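Local coordinates for D-galactonate dehydratase family member SEN1436 (Salmonella enterica subsp. enterica serovar Enteritidis, PDB 3TW9), which dehydrates D-gluconate to 2-dehydro-3-deoxy-D-gluconate with the help of magnesium, though with an activity too low to suggest a significant role in gluconate breakdown in vivo, at residues 228-236 and 261-270; 143-151 and 394-402. One frame throughout, in Å; residues are numbered along the deposited sequence.

Contact 1: 228-236 and 261-270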
loop_
_atom_site.group_PDB
_atom_site.type_symbol
_atom_site.label_atom_id
_atom_site.label_comp_id
_atom_site.label_asym_id
_atom_site.label_seq_id
_atom_site.Cartn_x
_atom_site.Cartn_y
_atom_site.Cartn_z
ATOM N N VAL C 228 -7.129 -7.673 -36.928
ATOM C CA VAL C 228 -6.376 -8.202 -35.790
ATOM C C VAL C 228 -6.570 -9.716 -35.548
ATOM O O VAL C 228 -5.581 -10.400 -35.330
ATOM C CB VAL C 228 -6.560 -7.335 -34.485
ATOM C CG1 VAL C 228 -5.812 -7.937 -33.259
ATOM C CG2 VAL C 228 -6.055 -5.969 -34.734
ATOM N N PRO C 229 -7.825 -10.240 -35.583
ATOM C CA PRO C 229 -7.916 -11.667 -35.310
ATOM C C PRO C 229 -7.173 -12.526 -36.344
ATOM O O PRO C 229 -6.612 -13.559 -35.974
ATOM C CB PRO C 229 -9.421 -11.948 -35.365
ATOM C CG PRO C 229 -10.051 -10.629 -34.964
ATOM C CD PRO C 229 -9.167 -9.607 -35.611
ATOM N N ARG C 230 -7.157 -12.080 -37.601
ATOM C CA ARG C 230 -6.448 -12.792 -38.671
ATOM C C ARG C 230 -4.933 -12.829 -38.447
ATOM O O ARG C 230 -4.308 -13.886 -38.627
ATOM C CB ARG C 230 -6.788 -12.205 -40.051
ATOM C CG ARG C 230 -8.288 -12.210 -40.361
ATOM C CD ARG C 230 -8.564 -12.434 -41.840
ATOM N NE ARG C 230 -8.187 -11.288 -42.665
ATOM C CZ ARG C 230 -9.041 -10.385 -43.137
ATOM N NH1 ARG C 230 -10.340 -10.485 -42.870
ATOM N NH2 ARG C 230 -8.596 -9.382 -43.883
ATOM N N LEU C 231 -4.366 -11.694 -38.023
ATOM C CA LEU C 231 -2.963 -11.601 -37.609
ATOM C C LEU C 231 -2.626 -12.635 -36.524
ATOM O O LEU C 231 -1.661 -13.380 -36.655
ATOM C CB LEU C 231 -2.615 -10.172 -37.135
ATOM C CG LEU C 231 -1.275 -9.974 -36.422
ATOM C CD1 LEU C 231 -0.077 -10.156 -37.378
ATOM C CD2 LEU C 231 -1.220 -8.625 -35.712
ATOM N N PHE C 232 -3.449 -12.714 -35.479
ATOM C CA PHE C 232 -3.207 -13.672 -34.410
ATOM C C PHE C 232 -3.480 -15.126 -34.767
ATOM O O PHE C 232 -2.781 -16.016 -34.262
ATOM C CB PHE C 232 -3.913 -13.234 -33.109
ATOM C CG PHE C 232 -3.175 -12.135 -32.431
ATOM C CD1 PHE C 232 -1.944 -12.399 -31.795
ATOM C CD2 PHE C 232 -3.629 -10.824 -32.492
ATOM C CE1 PHE C 232 -1.187 -11.372 -31.217
ATOM C CE2 PHE C 232 -2.880 -9.781 -31.905
ATOM C CZ PHE C 232 -1.651 -10.058 -31.257
ATOM N N ASP C 233 -4.458 -15.360 -35.647
ATOM C CA ASP C 233 -4.670 -16.701 -36.185
ATOM C C ASP C 233 -3.380 -17.181 -36.874
ATOM O O ASP C 233 -2.849 -18.268 -36.557
ATOM C CB ASP C 233 -5.862 -16.735 -37.141
ATOM C CG ASP C 233 -6.220 -18.151 -37.554
ATOM O OD1 ASP C 233 -6.749 -18.911 -36.718
ATOM O OD2 ASP C 233 -5.950 -18.505 -38.715
ATOM N N HIS C 234 -2.847 -16.333 -37.750
ATOM C CA HIS C 234 -1.579 -16.611 -38.445
ATOM C C HIS C 234 -0.396 -16.823 -37.506
ATOM O O HIS C 234 0.328 -17.795 -37.649
ATOM C CB HIS C 234 -1.205 -15.514 -39.447
ATOM C CG HIS C 234 0.102 -15.776 -40.134
ATOM N ND1 HIS C 234 0.225 -16.673 -41.174
ATOM C CD2 HIS C 234 1.350 -15.307 -39.893
ATOM C CE1 HIS C 234 1.486 -16.720 -41.565
ATOM N NE2 HIS C 234 2.190 -15.904 -40.802
ATOM N N LEU C 235 -0.187 -15.903 -36.566
ATOM C CA LEU C 235 0.927 -16.017 -35.643
ATOM C C LEU C 235 0.796 -17.245 -34.760
ATOM O O LEU C 235 1.781 -17.910 -34.504
ATOM C CB LEU C 235 1.067 -14.749 -34.780
ATOM C CG LEU C 235 1.486 -13.458 -35.503
ATOM C CD1 LEU C 235 1.480 -12.290 -34.552
ATOM C CD2 LEU C 235 2.846 -13.598 -36.205
ATOM N N ARG C 236 -0.407 -17.567 -34.295
ATOM C CA ARG C 236 -0.546 -18.792 -33.496
ATOM C C ARG C 236 -0.316 -20.061 -34.338
ATOM O O ARG C 236 0.212 -21.055 -33.838
ATOM C CB ARG C 236 -1.889 -18.861 -32.767
ATOM C CG ARG C 236 -1.976 -17.895 -31.586
ATOM C CD ARG C 236 -0.908 -18.195 -30.533
ATOM N NE ARG C 236 -1.221 -17.487 -29.283
ATOM C CZ ARG C 236 -0.368 -17.267 -28.287
ATOM N NH1 ARG C 236 0.903 -17.665 -28.386
ATOM N NH2 ARG C 236 -0.780 -16.621 -27.196
ATOM N N LEU C 261 -13.640 -7.134 -30.148
ATOM C CA LEU C 261 -12.290 -7.571 -30.443
ATOM C C LEU C 261 -11.720 -8.434 -29.304
ATOM O O LEU C 261 -11.135 -9.497 -29.547
ATOM C CB LEU C 261 -11.394 -6.363 -30.697
ATOM C CG LEU C 261 -9.944 -6.641 -31.086
ATOM C CD1 LEU C 261 -9.834 -7.424 -32.410
ATOM C CD2 LEU C 261 -9.195 -5.324 -31.172
ATOM N N ALA C 262 -11.923 -7.993 -28.069
ATOM C CA ALA C 262 -11.584 -8.809 -26.889
ATOM C C ALA C 262 -12.192 -10.218 -26.973
ATOM O O ALA C 262 -11.517 -11.227 -26.757
ATOM C CB ALA C 262 -12.045 -8.096 -25.599
ATOM N N LYS C 263 -13.463 -10.279 -27.311
ATOM C CA LYS C 263 -14.143 -11.569 -27.475
ATOM C C LYS C 263 -13.553 -12.418 -28.605
ATOM O O LYS C 263 -13.321 -13.618 -28.418
ATOM C CB LYS C 263 -15.652 -11.383 -27.673
ATOM C CG LYS C 263 -16.345 -10.775 -26.419
ATOM C CD LYS C 263 -17.814 -10.390 -26.716
ATOM C CE LYS C 263 -18.714 -11.606 -26.935
ATOM N NZ LYS C 263 -20.156 -11.225 -27.054
ATOM N N THR C 264 -13.284 -11.793 -29.744
ATOM C CA THR C 264 -12.726 -12.533 -30.898
ATOM C C THR C 264 -11.303 -13.052 -30.660
ATOM O O THR C 264 -10.897 -14.042 -31.271
ATOM C CB THR C 264 -12.768 -11.701 -32.202
ATOM O OG1 THR C 264 -12.003 -10.501 -32.053
ATOM C CG2 THR C 264 -14.199 -11.342 -32.542
ATOM N N LEU C 265 -10.572 -12.395 -29.757
ATOM C CA LEU C 265 -9.170 -12.746 -29.448
ATOM C C LEU C 265 -9.014 -13.716 -28.292
ATOM O O LEU C 265 -7.897 -14.146 -28.008
ATOM C CB LEU C 265 -8.347 -11.494 -29.179
ATOM C CG LEU C 265 -8.168 -10.504 -30.349
ATOM C CD1 LEU C 265 -7.373 -9.313 -29.919
ATOM C CD2 LEU C 265 -7.498 -11.169 -31.567
ATOM N N GLU C 266 -10.117 -14.042 -27.611
ATOM C CA GLU C 266 -10.108 -15.059 -26.535
ATOM C C GLU C 266 -9.396 -16.359 -26.886
ATOM O O GLU C 266 -8.570 -16.826 -26.119
ATOM C CB GLU C 266 -11.532 -15.378 -26.071
ATOM C CG GLU C 266 -11.969 -14.469 -24.964
ATOM C CD GLU C 266 -13.397 -14.651 -24.510
ATOM O OE1 GLU C 266 -13.929 -15.787 -24.462
ATOM O OE2 GLU C 266 -13.989 -13.612 -24.179
ATOM N N GLN C 267 -9.725 -16.915 -28.056
ATOM C CA GLN C 267 -9.189 -18.199 -28.502
ATOM C C GLN C 267 -7.658 -18.182 -28.698
ATOM O O GLN C 267 -7.030 -19.240 -28.754
ATOM C CB GLN C 267 -9.854 -18.614 -29.815
ATOM C CG GLN C 267 -9.677 -17.590 -30.927
ATOM C CD GLN C 267 -10.517 -17.881 -32.160
ATOM O OE1 GLN C 267 -10.456 -18.968 -32.729
ATOM N NE2 GLN C 267 -11.303 -16.895 -32.579
ATOM N N TYR C 268 -7.073 -16.987 -28.800
ATOM C CA TYR C 268 -5.623 -16.852 -29.061
ATOM C C TYR C 268 -4.799 -16.661 -27.788
ATOM O O TYR C 268 -3.554 -16.581 -27.849
ATOM C CB TYR C 268 -5.366 -15.733 -30.077
ATOM C CG TYR C 268 -6.166 -15.921 -31.327
ATOM C CD1 TYR C 268 -6.026 -17.091 -32.090
ATOM C CD2 TYR C 268 -7.080 -14.953 -31.754
ATOM C CE1 TYR C 268 -6.771 -17.294 -33.251
ATOM C CE2 TYR C 268 -7.832 -15.145 -32.919
ATOM C CZ TYR C 268 -7.671 -16.321 -33.661
ATOM O OH TYR C 268 -8.407 -16.525 -34.810
ATOM N N GLN C 269 -5.514 -16.593 -26.653
ATOM C CA GLN C 269 -4.902 -16.635 -25.321
ATOM C C GLN C 269 -3.806 -15.583 -25.149
ATOM O O GLN C 269 -2.655 -15.928 -24.830
ATOM C CB GLN C 269 -4.334 -18.039 -25.045
ATOM C CG GLN C 269 -5.344 -19.183 -25.157
ATOM C CD GLN C 269 -5.855 -19.631 -23.801
ATOM O OE1 GLN C 269 -5.837 -18.865 -22.843
ATOM N NE2 GLN C 269 -6.309 -20.880 -23.714
ATOM N N LEU C 270 -4.152 -14.317 -25.387
ATOM C CA LEU C 270 -3.209 -13.222 -25.193
ATOM C C LEU C 270 -2.838 -13.078 -23.727
ATOM O O LEU C 270 -3.642 -13.356 -22.840
ATOM C CB LEU C 270 -3.784 -11.897 -25.720
ATOM C CG LEU C 270 -3.569 -11.628 -27.216
ATOM C CD1 LEU C 270 -4.252 -12.667 -28.100
ATOM C CD2 LEU C 270 -4.032 -10.230 -27.590
HETATM O O HOH W 1 -0.021 -15.249 -24.627
#
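The ring of Tyr-268 is sandwiched: on one face lie CB of Phe-232, 4.2 Å from the ring centroid in a CH-pi contact, and the backbone of Phe-232 and Asp-233, while CG of Gln-267 covers the centre of the opposite face. The Phe-232 ring has Val-228 CG1 at its edge and meets CD2 of Leu-265 obliquely; one modelled position of Leu-270 places CD1 over a face. The guanidinium of Arg-236 works through its edge, where NE and NH2 both donate to Tyr-268 O, each at 2.9 Å and both close to the guanidinium plane. A bend at chi2 (-61°) turns the arginine chain back to this carbonyl. Its NH1 is bonded to the carbonyls of Gly-240 and Ile-243, and a water bridges NH2 to Gln-269 O, so backbone oxygens from two parts of the chain, with a water, hold the group's rotation. Segments 228-236 and 261-265, on neighbouring outer helices of the (beta/alpha)7beta barrel of the enolase superfamily, run nearly parallel (18°), their axes 10.1 Å apart at the closest; the second gives way to the chain entering strand 272-274. Nearer the start of both segments, CD1 of Leu-261 sits against both Val-228 CB and Pro-229 CD, and CG of Pro-229 approaches Thr-264 OG1 at 3.5 Å, a hydroxyl that donates to Leu-261 O. Tyr-268 OH reaches partly exposed Asp-233 at OD1 in a weak hydrogen bond.

Contact 2: 143-151 and 394-402; sequences CRDGIPLYC and EIDHGYAYL
With CG set anti to its carbonyl carbon (chi1 -52°), Leu-149 extends over the strand 399-401, its CD2 reaching Ala-400 CB at 3.7 Å while CD1 fits against both CG2 and CD1 of Ile-395. The corresponding torsion of Tyr-399 (chi1 -73°) lays its ring beside the Ile-147 to Pro-148 peptide, so that CE1 meets Pro-148 CD at 3.7 Å and CD1 approaches the proline nitrogen; ring and pyrrolidine cross at a slant. Tyr-401 comes in from the end of the pairing, its CE1 bringing the ring edge to Asp-145 O at 3.6 Å. Gly-146 lies against both tyrosine rings, its C 3.8 Å from Tyr-399 CD1 and its CA 4.1 Å from Tyr-401 CE1.

The backbones themselves are joined in antiparallel fashion. Ile-147 and Ala-400 form the hydrogen-bonded pair, with Ile-147 N to Ala-400 O at 3.0 Å and Ala-400 N to Ile-147 O at 2.8 Å. Pro-148, which has no N-H to give, falls at the non-hydrogen-bonded pair with Tyr-399, on the face opposite Ile-147 and Ala-400, and its CA makes a C-H...O contact with Gly-398 O. That carbonyl also accepts from Leu-149 N and from a water that it shares with Leu-149 O. On the Ile-147 and Ala-400 side, Met-364 of helix 357-369 packs against both residues. Strands 394-396 and 399-401 are the arms of a beta hairpin closed by a type I' turn from Asp-396 to Tyr-399, with positive phi at His-397 and Gly-398. The hairpin is thus an antiparallel addition to strand 147-152, whose other partners, 175-177 and 376-377, run parallel to it as in the barrel sheet of the mandelate racemase/muconate lactonizing enzyme family.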
loop_
_atom_site.group_PDB
_atom_site.type_symbol
_atom_site.label_atom_id
_atom_site.label_comp_id
_atom_site.label_asym_id
_atom_site.label_seq_id
_atom_site.Cartn_x
_atom_site.Cartn_y
_atom_site.Cartn_z
ATOM N N CYS C 143 11.183 -10.200 -4.459
ATOM C CA CYS C 143 10.059 -11.138 -4.513
ATOM C C CYS C 143 10.210 -12.143 -5.658
ATOM O O CYS C 143 9.366 -13.023 -5.854
ATOM C CB CYS C 143 8.734 -10.377 -4.685
ATOM S SG CYS C 143 8.316 -9.493 -3.196
ATOM N N ARG C 144 11.282 -12.001 -6.432
ATOM C CA ARG C 144 11.528 -12.890 -7.557
ATOM C C ARG C 144 13.036 -12.811 -7.834
ATOM O O ARG C 144 13.717 -11.929 -7.313
ATOM C CB ARG C 144 10.697 -12.472 -8.783
ATOM C CG ARG C 144 10.816 -10.971 -9.133
ATOM C CD ARG C 144 9.719 -10.532 -10.138
ATOM N NE ARG C 144 8.409 -11.016 -9.709
ATOM C CZ ARG C 144 7.692 -10.478 -8.724
ATOM N NH1 ARG C 144 8.100 -9.373 -8.103
ATOM N NH2 ARG C 144 6.527 -11.015 -8.388
ATOM N N ASP C 145 13.543 -13.715 -8.671
ATOM C CA ASP C 145 14.982 -13.806 -8.952
ATOM C C ASP C 145 15.434 -13.032 -10.203
ATOM O O ASP C 145 16.628 -12.932 -10.484
ATOM C CB ASP C 145 15.366 -15.279 -9.081
ATOM C CG ASP C 145 15.027 -16.082 -7.835
ATOM O OD1 ASP C 145 15.634 -15.783 -6.799
ATOM O OD2 ASP C 145 14.180 -17.017 -7.892
ATOM N N GLY C 146 14.479 -12.509 -10.963
ATOM C CA GLY C 146 14.755 -11.644 -12.117
ATOM C C GLY C 146 13.428 -11.053 -12.595
ATOM O O GLY C 146 12.367 -11.504 -12.176
ATOM N N ILE C 147 13.505 -10.047 -13.459
ATOM C CA ILE C 147 12.327 -9.333 -13.939
ATOM C C ILE C 147 12.010 -9.688 -15.389
ATOM O O ILE C 147 12.726 -9.258 -16.319
ATOM C CB ILE C 147 12.504 -7.810 -13.778
ATOM C CG1 ILE C 147 12.787 -7.502 -12.322
ATOM C CG2 ILE C 147 11.226 -7.065 -14.255
ATOM C CD1 ILE C 147 13.316 -6.101 -12.085
ATOM N N PRO C 148 10.942 -10.486 -15.594
ATOM C CA PRO C 148 10.572 -10.825 -16.965
ATOM C C PRO C 148 10.120 -9.615 -17.756
ATOM O O PRO C 148 9.454 -8.713 -17.230
ATOM C CB PRO C 148 9.439 -11.850 -16.815
ATOM C CG PRO C 148 9.065 -11.841 -15.399
ATOM C CD PRO C 148 10.199 -11.281 -14.603
ATOM N N LEU C 149 10.545 -9.598 -19.005
ATOM C CA LEU C 149 10.333 -8.482 -19.880
ATOM C C LEU C 149 9.484 -8.880 -21.069
ATOM O O LEU C 149 9.386 -10.066 -21.430
ATOM C CB LEU C 149 11.688 -7.983 -20.401
ATOM C CG LEU C 149 12.793 -7.680 -19.414
ATOM C CD1 LEU C 149 14.045 -7.436 -20.200
ATOM C CD2 LEU C 149 12.455 -6.487 -18.464
ATOM N N TYR C 150 8.818 -7.886 -21.655
ATOM C CA TYR C 150 8.375 -7.973 -23.033
ATOM C C TYR C 150 8.963 -6.820 -23.835
ATOM O O TYR C 150 9.312 -5.773 -23.287
ATOM C CB TYR C 150 6.841 -8.076 -23.216
ATOM C CG TYR C 150 5.972 -6.825 -23.080
ATOM C CD1 TYR C 150 5.572 -6.096 -24.206
ATOM C CD2 TYR C 150 5.462 -6.449 -21.829
ATOM C CE1 TYR C 150 4.728 -4.984 -24.088
ATOM C CE2 TYR C 150 4.609 -5.326 -21.704
ATOM C CZ TYR C 150 4.245 -4.622 -22.837
ATOM O OH TYR C 150 3.390 -3.541 -22.736
ATOM N N CYS C 151 9.093 -7.052 -25.131
ATOM C CA CYS C 151 9.575 -6.027 -26.046
ATOM C C CYS C 151 8.610 -5.922 -27.202
ATOM O O CYS C 151 7.763 -6.803 -27.430
ATOM C CB CYS C 151 10.954 -6.420 -26.567
ATOM S SG CYS C 151 10.873 -7.982 -27.446
ATOM N N GLU C 394 20.950 -4.888 -16.255
ATOM C CA GLU C 394 21.416 -5.979 -17.103
ATOM C C GLU C 394 20.229 -6.653 -17.797
ATOM O O GLU C 394 19.316 -7.101 -17.121
ATOM C CB GLU C 394 22.160 -6.981 -16.215
ATOM C CG GLU C 394 23.327 -7.651 -16.850
ATOM C CD GLU C 394 24.208 -6.704 -17.661
ATOM O OE1 GLU C 394 24.663 -5.667 -17.124
ATOM O OE2 GLU C 394 24.454 -7.013 -18.845
ATOM N N ILE C 395 20.258 -6.717 -19.132
ATOM C CA ILE C 395 19.227 -7.405 -19.919
ATOM C C ILE C 395 19.818 -8.703 -20.459
ATOM O O ILE C 395 20.734 -8.690 -21.290
ATOM C CB ILE C 395 18.691 -6.540 -21.096
ATOM C CG1 ILE C 395 18.292 -5.128 -20.626
ATOM C CG2 ILE C 395 17.554 -7.259 -21.858
ATOM C CD1 ILE C 395 17.081 -5.056 -19.677
ATOM N N ASP C 396 19.283 -9.818 -19.983
ATOM C CA ASP C 396 19.844 -11.127 -20.283
ATOM C C ASP C 396 18.713 -12.102 -20.540
ATOM O O ASP C 396 18.073 -12.582 -19.616
ATOM C CB ASP C 396 20.779 -11.563 -19.134
ATOM C CG ASP C 396 21.123 -13.059 -19.163
ATOM O OD1 ASP C 396 20.888 -13.712 -20.197
ATOM O OD2 ASP C 396 21.610 -13.582 -18.129
ATOM N N HIS C 397 18.521 -12.411 -21.826
ATOM C CA HIS C 397 17.563 -13.423 -22.293
ATOM C C HIS C 397 16.177 -13.289 -21.685
ATOM O O HIS C 397 15.674 -14.199 -21.026
ATOM C CB HIS C 397 18.143 -14.824 -22.128
ATOM C CG HIS C 397 19.313 -15.072 -23.037
ATOM N ND1 HIS C 397 19.230 -15.873 -24.156
ATOM C CD2 HIS C 397 20.569 -14.571 -23.027
ATOM C CE1 HIS C 397 20.395 -15.872 -24.783
ATOM N NE2 HIS C 397 21.222 -15.081 -24.124
ATOM N N GLY C 398 15.590 -12.117 -21.897
ATOM C CA GLY C 398 14.221 -11.850 -21.481
ATOM C C GLY C 398 14.011 -11.550 -20.014
ATOM O O GLY C 398 12.864 -11.443 -19.554
ATOM N N TYR C 399 15.096 -11.439 -19.262
ATOM C CA TYR C 399 15.009 -10.990 -17.870
ATOM C C TYR C 399 15.883 -9.798 -17.636
ATOM O O TYR C 399 16.979 -9.710 -18.189
ATOM C CB TYR C 399 15.404 -12.101 -16.857
ATOM C CG TYR C 399 14.401 -13.210 -16.691
ATOM C CD1 TYR C 399 13.320 -13.079 -15.822
ATOM C CD2 TYR C 399 14.517 -14.403 -17.425
ATOM C CE1 TYR C 399 12.375 -14.116 -15.673
ATOM C CE2 TYR C 399 13.587 -15.436 -17.282
ATOM C CZ TYR C 399 12.517 -15.275 -16.397
ATOM O OH TYR C 399 11.589 -16.254 -16.233
ATOM N N ALA C 400 15.414 -8.882 -16.789
ATOM C CA ALA C 400 16.249 -7.791 -16.324
ATOM C C ALA C 400 16.779 -8.070 -14.923
ATOM O O ALA C 400 16.052 -8.576 -14.042
ATOM C CB ALA C 400 15.498 -6.462 -16.351
ATOM N N TYR C 401 18.049 -7.713 -14.726
ATOM C CA TYR C 401 18.727 -7.899 -13.438
ATOM C C TYR C 401 19.269 -6.555 -12.972
ATOM O O TYR C 401 20.171 -5.984 -13.597
ATOM C CB TYR C 401 19.852 -8.967 -13.526
ATOM C CG TYR C 401 19.383 -10.317 -14.025
ATOM C CD1 TYR C 401 18.915 -11.279 -13.137
ATOM C CD2 TYR C 401 19.376 -10.622 -15.393
ATOM C CE1 TYR C 401 18.451 -12.512 -13.586
ATOM C CE2 TYR C 401 18.921 -11.847 -15.848
ATOM C CZ TYR C 401 18.464 -12.789 -14.941
ATOM O OH TYR C 401 18.002 -14.001 -15.382
ATOM N N LEU C 402 18.688 -6.030 -11.898
ATOM C CA LEU C 402 19.156 -4.787 -11.315
ATOM C C LEU C 402 20.482 -5.017 -10.614
ATOM O O LEU C 402 20.661 -6.056 -9.980
ATOM C CB LEU C 402 18.155 -4.278 -10.271
ATOM C CG LEU C 402 16.863 -3.616 -10.739
ATOM C CD1 LEU C 402 16.016 -3.275 -9.505
ATOM C CD2 LEU C 402 17.110 -2.375 -11.589
HETATM O O HOH W 2 10.757 -12.354 -21.710
#

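Overall arrangement
The two contacts show how one barrel domain is held together by different means at different places. Contact 1 joins successive outer helices and is largely buried, relying on aliphatic and aromatic packing, with an arginine of helix 221-239 bonded to backbone carbonyls of the chain that follows helix 255-265 and of the chain just after its own helix. Contact 2 is partly buried and works mainly through main-chain hydrogen bonds between a barrel strand and a hairpin more than 240 residues later; partly exposed tyrosines flank it. They share no helix or strand, and the centres of contact 1 and contact 2 are about 27 Å apart. In sequence, 228-236 and 261-270 are local neighbours nested inside the long loop that contact 2 closes.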